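Local coordinates for protein glycogen synthase (Cyanobacterium sp. CLg1, PDB 6GNF) that belongs to the starch and bacterial glycogen synthases, glycosyltransferases of two Rossmann-like domains, and binds adenosine-5'-diphosphate and a glycan, at residues 183-187 / 188-192; 325-328 / 329-333; 509-512 / 513-517. All blocks are in the same frame, centred on the assembly; numbering follows the deposited sequence.

Contact 1: 183-187 / 188-192; sequences EYYQS and QGIFV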
ATOM      1  N   GLU A 183      21.787   9.256 -15.726  1.00 48.96           N
ATOM      2  CA  GLU A 183      23.132   8.768 -15.986  1.00 49.28           C
ATOM      3  C   GLU A 183      23.242   7.975 -17.279  1.00 49.30           C
ATOM      4  O   GLU A 183      24.145   8.229 -18.060  1.00 52.25           O
ATOM      5  CB  GLU A 183      23.638   7.937 -14.806  1.00 48.72           C
ATOM      6  CG  GLU A 183      25.106   7.545 -14.897  1.00 50.32           C
ATOM      7  CD  GLU A 183      26.051   8.734 -15.027  1.00 53.26           C
ATOM      8  OE1 GLU A 183      25.703   9.868 -14.605  1.00 54.08           O
ATOM      9  OE2 GLU A 183      27.166   8.535 -15.541  1.00 55.24           O
ATOM     10  N   TYR A 184      22.326   7.045 -17.505  1.00 48.87           N
ATOM     11  CA  TYR A 184      22.414   6.142 -18.645  1.00 49.43           C
ATOM     12  C   TYR A 184      21.742   6.678 -19.904  1.00 47.28           C
ATOM     13  O   TYR A 184      22.082   6.241 -20.984  1.00 48.55           O
ATOM     14  CB  TYR A 184      21.756   4.800 -18.308  1.00 52.06           C
ATOM     15  CG  TYR A 184      22.435   3.945 -17.252  1.00 54.47           C
ATOM     16  CD1 TYR A 184      23.534   4.399 -16.514  1.00 55.69           C
ATOM     17  CD2 TYR A 184      21.935   2.674 -16.968  1.00 57.25           C
ATOM     18  CE1 TYR A 184      24.125   3.595 -15.545  1.00 57.26           C
ATOM     19  CE2 TYR A 184      22.525   1.861 -16.008  1.00 59.10           C
ATOM     20  CZ  TYR A 184      23.612   2.321 -15.293  1.00 60.25           C
ATOM     21  OH  TYR A 184      24.173   1.504 -14.340  1.00 63.40           O
ATOM     22  N   TYR A 185      20.781   7.589 -19.776  1.00 48.62           N
ATOM     23  CA  TYR A 185      19.986   8.024 -20.939  1.00 48.07           C
ATOM     24  C   TYR A 185      20.177   9.491 -21.283  1.00 50.64           C
ATOM     25  O   TYR A 185      20.722   9.820 -22.339  1.00 49.58           O
ATOM     26  CB  TYR A 185      18.500   7.698 -20.731  1.00 46.13           C
ATOM     27  CG  TYR A 185      18.231   6.214 -20.798  1.00 44.91           C
ATOM     28  CD1 TYR A 185      18.388   5.411 -19.673  1.00 43.06           C
ATOM     29  CD2 TYR A 185      17.869   5.609 -21.994  1.00 45.16           C
ATOM     30  CE1 TYR A 185      18.158   4.055 -19.720  1.00 43.90           C
ATOM     31  CE2 TYR A 185      17.641   4.242 -22.059  1.00 45.07           C
ATOM     32  CZ  TYR A 185      17.782   3.470 -20.922  1.00 44.84           C
ATOM     33  OH  TYR A 185      17.543   2.122 -20.975  1.00 44.02           O
ATOM     34  N   GLN A 186      19.796  10.369 -20.366  1.00 51.37           N
ATOM     35  CA  GLN A 186      19.819  11.802 -20.643  1.00 54.34           C
ATOM     36  C   GLN A 186      21.218  12.350 -20.888  1.00 56.61           C
ATOM     37  O   GLN A 186      21.366  13.351 -21.579  1.00 59.17           O
ATOM     38  CB  GLN A 186      19.136  12.576 -19.524  1.00 52.93           C
ATOM     39  CG  GLN A 186      17.651  12.275 -19.456  1.00 52.85           C
ATOM     40  CD  GLN A 186      16.959  13.058 -18.382  1.00 53.66           C
ATOM     41  OE1 GLN A 186      17.511  13.264 -17.308  1.00 54.49           O
ATOM     42  NE2 GLN A 186      15.719  13.450 -18.645  1.00 55.39           N
ATOM     43  N   SER A 187      22.228  11.695 -20.327  1.00 55.65           N
ATOM     44  CA  SER A 187      23.609  12.070 -20.577  1.00 55.63           C
ATOM     45  C   SER A 187      24.019  11.814 -22.032  1.00 57.39           C
ATOM     46  O   SER A 187      25.009  12.374 -22.477  1.00 59.58           O
ATOM     47  CB  SER A 187      24.537  11.302 -19.643  1.00 53.86           C
ATOM     48  OG  SER A 187      24.423   9.912 -19.876  1.00 53.26           O
ATOM     49  N   GLN A 188      23.288  10.961 -22.751  1.00 57.82           N
ATOM     50  CA  GLN A 188      23.535  10.753 -24.190  1.00 57.21           C
ATOM     51  C   GLN A 188      22.434  11.346 -25.061  1.00 55.80           C
ATOM     52  O   GLN A 188      22.304  10.943 -26.204  1.00 59.73           O
ATOM     53  CB  GLN A 188      23.594   9.279 -24.587  1.00 57.10           C
ATOM     54  CG  GLN A 188      23.794   8.241 -23.514  1.00 59.62           C
ATOM     55  CD  GLN A 188      23.871   6.866 -24.133  1.00 59.75           C
ATOM     56  OE1 GLN A 188      24.124   6.738 -25.340  1.00 62.09           O
ATOM     57  NE2 GLN A 188      23.708   5.828 -23.312  1.00 61.58           N
ATOM     58  N   GLY A 189      21.621  12.247 -24.526  1.00 55.12           N
ATOM     59  CA  GLY A 189      20.542  12.842 -25.308  1.00 55.28           C
ATOM     60  C   GLY A 189      19.315  11.983 -25.567  1.00 54.95           C
ATOM     61  O   GLY A 189      18.544  12.291 -26.462  1.00 56.67           O
ATOM     62  N   ILE A 190      19.098  10.948 -24.761  1.00 54.42           N
ATOM     63  CA  ILE A 190      17.877  10.140 -24.845  1.00 52.50           C
ATOM     64  C   ILE A 190      16.977  10.513 -23.672  1.00 51.38           C
ATOM     65  O   ILE A 190      17.457  10.793 -22.582  1.00 54.01           O
ATOM     66  CB  ILE A 190      18.194   8.637 -24.791  1.00 51.12           C
ATOM     67  CG1 ILE A 190      19.240   8.279 -25.846  1.00 50.60           C
ATOM     68  CG2 ILE A 190      16.944   7.805 -25.036  1.00 49.31           C
ATOM     69  CD1 ILE A 190      19.805   6.885 -25.686  1.00 50.07           C
ATOM     70  N   PHE A 191      15.666  10.492 -23.887  1.00 50.13           N
ATOM     71  CA  PHE A 191      14.694  10.867 -22.856  1.00 48.18           C
ATOM     72  C   PHE A 191      14.926  12.283 -22.346  1.00 49.98           C
ATOM     73  O   PHE A 191      14.666  12.577 -21.178  1.00 47.93           O
ATOM     74  CB  PHE A 191      14.741   9.909 -21.645  1.00 44.78           C
ATOM     75  CG  PHE A 191      14.074   8.578 -21.871  1.00 43.30           C
ATOM     76  CD1 PHE A 191      12.773   8.498 -22.332  1.00 43.53           C
ATOM     77  CD2 PHE A 191      14.742   7.399 -21.564  1.00 42.48           C
ATOM     78  CE1 PHE A 191      12.160   7.266 -22.514  1.00 43.43           C
ATOM     79  CE2 PHE A 191      14.130   6.170 -21.741  1.00 40.24           C
ATOM     80  CZ  PHE A 191      12.840   6.102 -22.215  1.00 40.83           C
ATOM     81  N   VAL A 192      15.420  13.162 -23.207  1.00 52.68           N
ATOM     82  CA  VAL A 192      15.825  14.488 -22.757  1.00 55.62           C
ATOM     83  C   VAL A 192      14.655  15.260 -22.145  1.00 54.73           C
ATOM     84  O   VAL A 192      14.870  16.097 -21.279  1.00 56.65           O
ATOM     85  CB  VAL A 192      16.502  15.295 -23.894  1.00 60.71           C
ATOM     86  CG1 VAL A 192      15.500  15.656 -24.977  1.00 64.58           C
ATOM     87  CG2 VAL A 192      17.161  16.551 -23.342  1.00 62.24           C
TER

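Contact 2: 325-328 / 329-333; sequences RTIN and SGKKL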
ATOM      1  N   ARG A 325     -31.106   1.762  -0.814  1.00 94.90           N
ATOM      2  CA  ARG A 325     -32.527   1.560  -0.541  1.00 99.51           C
ATOM      3  C   ARG A 325     -32.805   0.272   0.235  1.00 97.57           C
ATOM      4  O   ARG A 325     -33.665   0.262   1.113  1.00 99.11           O
ATOM      5  CB  ARG A 325     -33.342   1.550  -1.836  1.00105.47           C
ATOM      6  CG  ARG A 325     -33.332   2.871  -2.594  1.00109.04           C
ATOM      7  CD  ARG A 325     -34.453   2.941  -3.625  1.00113.87           C
ATOM      8  NE  ARG A 325     -34.622   1.692  -4.378  1.00116.74           N
ATOM      9  CZ  ARG A 325     -33.806   1.256  -5.344  1.00115.02           C
ATOM     10  NH1 ARG A 325     -32.730   1.954  -5.702  1.00112.63           N
ATOM     11  NH2 ARG A 325     -34.068   0.101  -5.958  1.00114.94           N
ATOM     12  N   THR A 326     -32.081  -0.803  -0.079  1.00 93.39           N
ATOM     13  CA  THR A 326     -32.364  -2.112   0.523  1.00 91.98           C
ATOM     14  C   THR A 326     -31.369  -2.501   1.613  1.00 89.91           C
ATOM     15  O   THR A 326     -31.239  -3.676   1.950  1.00 89.86           O
ATOM     16  CB  THR A 326     -32.396  -3.222  -0.545  1.00 91.57           C
ATOM     17  OG1 THR A 326     -31.087  -3.404  -1.096  1.00 87.24           O
ATOM     18  CG2 THR A 326     -33.374  -2.865  -1.654  1.00 93.81           C
ATOM     19  N   ILE A 327     -30.634  -1.521   2.127  1.00 88.79           N
ATOM     20  CA  ILE A 327     -29.609  -1.775   3.135  1.00 86.30           C
ATOM     21  C   ILE A 327     -30.161  -2.441   4.405  1.00 89.03           C
ATOM     22  O   ILE A 327     -29.494  -3.281   5.007  1.00 88.37           O
ATOM     23  CB  ILE A 327     -28.859  -0.479   3.512  1.00 83.99           C
ATOM     24  CG1 ILE A 327     -27.656  -0.798   4.403  1.00 80.26           C
ATOM     25  CG2 ILE A 327     -29.793   0.516   4.205  1.00 86.16           C
ATOM     26  CD1 ILE A 327     -26.738   0.379   4.656  1.00 78.65           C
ATOM     27  N   ASN A 328     -31.369  -2.073   4.815  1.00 92.62           N
ATOM     28  CA  ASN A 328     -31.957  -2.650   6.023  1.00 96.54           C
ATOM     29  C   ASN A 328     -32.215  -4.155   5.916  1.00 97.75           C
ATOM     30  O   ASN A 328     -32.130  -4.870   6.916  1.00 98.98           O
ATOM     31  CB  ASN A 328     -33.258  -1.933   6.390  1.00 99.67           C
ATOM     32  CG  ASN A 328     -33.029  -0.533   6.934  1.00100.50           C
ATOM     33  OD1 ASN A 328     -31.939  -0.184   7.388  1.00 98.36           O
ATOM     34  ND2 ASN A 328     -34.078   0.276   6.910  1.00105.01           N
ATOM     35  N   SER A 329     -32.540  -4.630   4.714  1.00 98.48           N
ATOM     36  CA  SER A 329     -32.707  -6.065   4.461  1.00 99.74           C
ATOM     37  C   SER A 329     -31.348  -6.760   4.271  1.00 95.89           C
ATOM     38  O   SER A 329     -30.875  -7.490   5.142  1.00 94.77           O
ATOM     39  CB  SER A 329     -33.583  -6.297   3.222  1.00101.76           C
ATOM     40  OG  SER A 329     -34.732  -5.475   3.237  1.00107.27           O
ATOM     41  N   GLY A 330     -30.684  -6.465   3.161  1.00 93.61           N
ATOM     42  CA  GLY A 330     -29.504  -7.213   2.734  1.00 92.57           C
ATOM     43  C   GLY A 330     -28.329  -7.169   3.697  1.00 90.24           C
ATOM     44  O   GLY A 330     -27.608  -8.156   3.851  1.00 88.84           O
ATOM     45  N   LYS A 331     -28.104  -6.013   4.313  1.00 88.06           N
ATOM     46  CA  LYS A 331     -26.989  -5.869   5.237  1.00 85.48           C
ATOM     47  C   LYS A 331     -27.227  -6.613   6.545  1.00 85.86           C
ATOM     48  O   LYS A 331     -26.277  -7.102   7.143  1.00 85.82           O
ATOM     49  CB  LYS A 331     -26.672  -4.397   5.510  1.00 85.71           C
ATOM     50  CG  LYS A 331     -25.214  -4.168   5.869  1.00 82.46           C
ATOM     51  CD  LYS A 331     -24.915  -2.707   6.154  1.00 81.92           C
ATOM     52  CE  LYS A 331     -23.418  -2.448   6.189  1.00 79.45           C
ATOM     53  NZ  LYS A 331     -22.742  -3.167   7.297  1.00 79.97           N
ATOM     54  N   LYS A 332     -28.477  -6.687   6.995  1.00 87.93           N
ATOM     55  CA  LYS A 332     -28.804  -7.495   8.170  1.00 89.40           C
ATOM     56  C   LYS A 332     -28.517  -8.965   7.916  1.00 89.40           C
ATOM     57  O   LYS A 332     -28.025  -9.668   8.799  1.00 91.36           O
ATOM     58  CB  LYS A 332     -30.264  -7.325   8.597  1.00 92.64           C
ATOM     59  CG  LYS A 332     -30.429  -6.325   9.717  1.00 93.96           C
ATOM     60  CD  LYS A 332     -31.882  -6.096  10.085  1.00 97.07           C
ATOM     61  CE  LYS A 332     -31.986  -4.952  11.079  1.00 99.08           C
ATOM     62  NZ  LYS A 332     -33.349  -4.367  11.141  1.00103.25           N
ATOM     63  N   LEU A 333     -28.856  -9.437   6.720  1.00 88.06           N
ATOM     64  CA  LEU A 333     -28.607 -10.829   6.368  1.00 87.42           C
ATOM     65  C   LEU A 333     -27.101 -11.087   6.338  1.00 85.33           C
ATOM     66  O   LEU A 333     -26.628 -12.091   6.866  1.00 86.34           O
ATOM     67  CB  LEU A 333     -29.284 -11.183   5.038  1.00 88.31           C
ATOM     68  CG  LEU A 333     -29.323 -12.659   4.598  1.00 88.93           C
ATOM     69  CD1 LEU A 333     -30.434 -12.885   3.580  1.00 90.43           C
ATOM     70  CD2 LEU A 333     -28.004 -13.139   4.012  1.00 88.94           C
TER

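Contact 3: 509-512 / 513-517; sequences PKFK and KMRLD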
ATOM      1  N   PRO A 509     -31.422   7.120  14.646  1.00 98.12           N
ATOM      2  CA  PRO A 509     -31.613   7.703  13.321  1.00 97.87           C
ATOM      3  C   PRO A 509     -30.330   8.245  12.693  1.00 95.58           C
ATOM      4  O   PRO A 509     -30.177   8.159  11.476  1.00 93.15           O
ATOM      5  CB  PRO A 509     -32.604   8.834  13.587  1.00100.49           C
ATOM      6  CG  PRO A 509     -33.436   8.316  14.706  1.00102.85           C
ATOM      7  CD  PRO A 509     -32.502   7.513  15.571  1.00101.07           C
ATOM      8  N   LYS A 510     -29.423   8.775  13.515  1.00 95.72           N
ATOM      9  CA  LYS A 510     -28.135   9.287  13.032  1.00 96.02           C
ATOM     10  C   LYS A 510     -27.259   8.181  12.456  1.00 92.26           C
ATOM     11  O   LYS A 510     -26.558   8.390  11.462  1.00 91.42           O
ATOM     12  CB  LYS A 510     -27.373   9.997  14.151  1.00 97.89           C
ATOM     13  CG  LYS A 510     -28.043  11.264  14.642  1.00101.36           C
ATOM     14  CD  LYS A 510     -27.125  12.069  15.549  1.00102.98           C
ATOM     15  CE  LYS A 510     -27.912  13.124  16.315  1.00107.76           C
ATOM     16  NZ  LYS A 510     -27.023  13.998  17.124  1.00108.50           N
ATOM     17  N   PHE A 511     -27.304   7.012  13.092  1.00 91.58           N
ATOM     18  CA  PHE A 511     -26.618   5.823  12.606  1.00 88.98           C
ATOM     19  C   PHE A 511     -27.096   5.477  11.203  1.00 88.17           C
ATOM     20  O   PHE A 511     -26.281   5.329  10.295  1.00 84.98           O
ATOM     21  CB  PHE A 511     -26.830   4.656  13.583  1.00 89.56           C
ATOM     22  CG  PHE A 511     -26.335   3.328  13.087  1.00 88.72           C
ATOM     23  CD1 PHE A 511     -27.166   2.495  12.353  1.00 87.52           C
ATOM     24  CD2 PHE A 511     -25.043   2.895  13.381  1.00 88.70           C
ATOM     25  CE1 PHE A 511     -26.717   1.265  11.906  1.00 87.39           C
ATOM     26  CE2 PHE A 511     -24.587   1.668  12.927  1.00 86.44           C
ATOM     27  CZ  PHE A 511     -25.425   0.851  12.191  1.00 85.95           C
ATOM     28  N   LYS A 512     -28.411   5.370  11.029  1.00 89.04           N
ATOM     29  CA  LYS A 512     -28.999   5.087   9.717  1.00 90.67           C
ATOM     30  C   LYS A 512     -28.586   6.111   8.667  1.00 88.37           C
ATOM     31  O   LYS A 512     -28.304   5.744   7.520  1.00 85.57           O
ATOM     32  CB  LYS A 512     -30.530   5.035   9.785  1.00 96.04           C
ATOM     33  CG  LYS A 512     -31.122   3.636   9.890  1.00 99.41           C
ATOM     34  CD  LYS A 512     -30.954   3.025  11.274  1.00102.69           C
ATOM     35  CE  LYS A 512     -32.268   2.454  11.801  1.00109.24           C
ATOM     36  NZ  LYS A 512     -32.906   1.470  10.880  1.00111.31           N
ATOM     37  N   LYS A 513     -28.560   7.383   9.058  1.00 87.69           N
ATOM     38  CA  LYS A 513     -28.188   8.457   8.145  1.00 88.42           C
ATOM     39  C   LYS A 513     -26.710   8.378   7.765  1.00 83.87           C
ATOM     40  O   LYS A 513     -26.361   8.579   6.602  1.00 81.67           O
ATOM     41  CB  LYS A 513     -28.489   9.822   8.761  1.00 92.71           C
ATOM     42  CG  LYS A 513     -28.339  10.986   7.790  1.00 95.56           C
ATOM     43  CD  LYS A 513     -28.438  12.324   8.506  1.00 98.84           C
ATOM     44  CE  LYS A 513     -28.573  13.479   7.526  1.00101.12           C
ATOM     45  NZ  LYS A 513     -27.427  13.554   6.580  1.00 99.27           N
ATOM     46  N   MET A 514     -25.858   8.079   8.746  1.00 81.48           N
ATOM     47  CA  MET A 514     -24.415   7.989   8.517  1.00 78.34           C
ATOM     48  C   MET A 514     -24.073   6.894   7.500  1.00 75.67           C
ATOM     49  O   MET A 514     -23.156   7.056   6.685  1.00 73.01           O
ATOM     50  CB  MET A 514     -23.662   7.760   9.836  1.00 77.73           C
ATOM     51  CG  MET A 514     -22.152   7.927   9.725  1.00 75.11           C
ATOM     52  SD  MET A 514     -21.266   7.948  11.304  1.00 75.48           S
ATOM     53  CE  MET A 514     -21.514   9.637  11.838  1.00 76.88           C
ATOM     54  N   ARG A 515     -24.794   5.779   7.550  1.00 75.08           N
ATOM     55  CA  ARG A 515     -24.591   4.700   6.584  1.00 73.78           C
ATOM     56  C   ARG A 515     -24.947   5.130   5.169  1.00 73.56           C
ATOM     57  O   ARG A 515     -24.246   4.798   4.231  1.00 72.15           O
ATOM     58  CB  ARG A 515     -25.427   3.479   6.956  1.00 74.09           C
ATOM     59  CG  ARG A 515     -25.049   2.855   8.287  1.00 74.52           C
ATOM     60  CD  ARG A 515     -25.686   1.489   8.454  1.00 75.70           C
ATOM     61  NE  ARG A 515     -27.124   1.513   8.194  1.00 78.00           N
ATOM     62  CZ  ARG A 515     -27.905   0.443   8.267  1.00 79.76           C
ATOM     63  NH1 ARG A 515     -29.205   0.545   8.013  1.00 81.37           N
ATOM     64  NH2 ARG A 515     -27.399  -0.738   8.600  1.00 79.23           N
ATOM     65  N   LEU A 516     -26.077   5.814   5.025  1.00 76.41           N
ATOM     66  CA  LEU A 516     -26.509   6.309   3.722  1.00 77.44           C
ATOM     67  C   LEU A 516     -25.525   7.335   3.190  1.00 76.33           C
ATOM     68  O   LEU A 516     -25.197   7.311   2.003  1.00 74.29           O
ATOM     69  CB  LEU A 516     -27.927   6.896   3.797  1.00 81.81           C
ATOM     70  CG  LEU A 516     -29.104   5.952   3.496  1.00 83.90           C
ATOM     71  CD1 LEU A 516     -28.862   4.521   3.964  1.00 83.66           C
ATOM     72  CD2 LEU A 516     -30.391   6.495   4.102  1.00 85.94           C
ATOM     73  N   ASP A 517     -25.028   8.202   4.074  1.00 77.20           N
ATOM     74  CA  ASP A 517     -24.032   9.213   3.699  1.00 76.89           C
ATOM     75  C   ASP A 517     -22.730   8.552   3.255  1.00 74.23           C
ATOM     76  O   ASP A 517     -22.102   8.993   2.290  1.00 74.30           O
ATOM     77  CB  ASP A 517     -23.750  10.180   4.859  1.00 78.29           C
ATOM     78  CG  ASP A 517     -24.912  11.123   5.140  1.00 82.05           C
ATOM     79  OD1 ASP A 517     -25.984  10.918   4.538  1.00 84.54           O
ATOM     80  OD2 ASP A 517     -24.765  12.051   5.968  1.00 83.23           O
TER

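Contact 1: 183-187 / 188-192
The amide of Q186 reaches the carbonyl of F191 beside a Schellman motif that ends helix 177-186, with G189, at positive phi, as its C' residue. The motif's two backbone bonds run from I190 N to Y185 O and from G189 N to Q186 O, the latter 3.2 Å long and closing a type I turn. Y185 O is gripped twice, since Q188 N also reaches it, from the face of the carbonyl plane opposite I190 N. The Q186 side chain runs alongside the residues that follow the turn. Its CB lies near I190 O; CG sits 3.5 Å from both I190 O and F191 O; beyond it the chain runs extended (chi2 -179°) and delivers NE2 to F191 O at 2.9 Å. That bond is nearly straight, 170° at the hydrogen, with the acceptor in the amide plane. Next to it the rings of Y185 and F191 project together, their planes inclined at 57°, with CE2 of F191 over one face of the tyrosine and I190 CG2 at its edge. L148 of helix 146-149 packs on Y185, I190 and F191. Q188 NE2 donates to Y184 O at 2.9 Å, tilted out of the carbonyl plane.

Contact 2: 325-328 / 329-333
The side chains of I327 and K331, one turn apart, run next to each other in a common direction. I327 CG1, anti to its own backbone N (chi1 -171°), comes within 3.8 Å of K331 CD, and CD1 of the isoleucine meets the same methylene, so the contact is between aliphatic carbons. K331 CB also presses close to I327 O, whose carbonyl accepts K331 N at 3.1 Å. A residue further on, the methylenes of K332 run past N328 O, with CD nearest at 3.4 Å. This is the first turn of helix 327-341, with T326 at the N-cap position. T326 contributes its carbonyl: G330 N bonds T326 O at 3.1 Å, while S329 N makes a weak bond to the same oxygen. The side chain of T326 makes no capping bond to the helix. Further out, the aliphatic run of K331 carries its charge away from I327, and a bend at chi4 (-64°) turns the ammonium to A422 O and T448 OG1, which fix the tip of the lysine. R515 and M519 of helix 509-520 pack on I327, and N328 OD1 takes a weak hydrogen bond from R515 NH1.

Contact 3: 509-512 / 513-517
K513 is the first residue of 513-517 to reach back to 509-512, in the opening turns of helix 509-520, where backbone N-H groups bond carbonyls four residues earlier. Its N bonds P509 O at 3.0 Å, and its CB lies against the carbonyl oxygens of P509 and K510. M514 follows, its N bonded to K510 O at 2.8 Å and its CB 3.4 Å from that oxygen; the rest of the side chain leads away to I449 of strand 449-452. R515 makes the main side-chain contact. While its N bonds F511 O, CG passes over one face of the F511 ring, displaced toward the rim, and CD settles 3.6 Å from F511 CE1. A bend at chi3 (-51°) then sets the guanidinium at a slant to the phenyl, the planes 38° apart, with CE1 over one face of the guanidinium. NE is buried here without a polar partner in the model, whereas NH1 is satisfied by helix 327-341. The K512 side chain runs alongside; its NZ stays 4.8 Å from R515 NH1, not in contact, so the like charges probably disfavour each other slightly. Y506 meets the F511 ring edge-to-face. L516 N makes a weak bond to K512 O, and L516 CD1 lies 3.8 Å from the same oxygen. D517 ends the segment with a salt bridge inside it, K513 NZ to D517 OD2 at 3.1 Å, whose hydrogen bond is weak.

Overall arrangement
The three contacts follow one another in series along the chain, and none nests in or crosses another. Contact 1 comes first, closing the turn that leads from helix 177-186 toward strand 195-200 in the domain of the mixed sheet. Contact 2 forms the start of helix 327-341, and contact 3 the start of helix 509-520. Contacts 2 and 3 have centres 13 Å apart and touch through I327, N328 and K331 on one helix and K512 and R515 on the other, joining helices distant in sequence beside the parallel sheet. Contact 1 lies on the opposite side of the chain's centre, its centre 59 Å from that of contact 2.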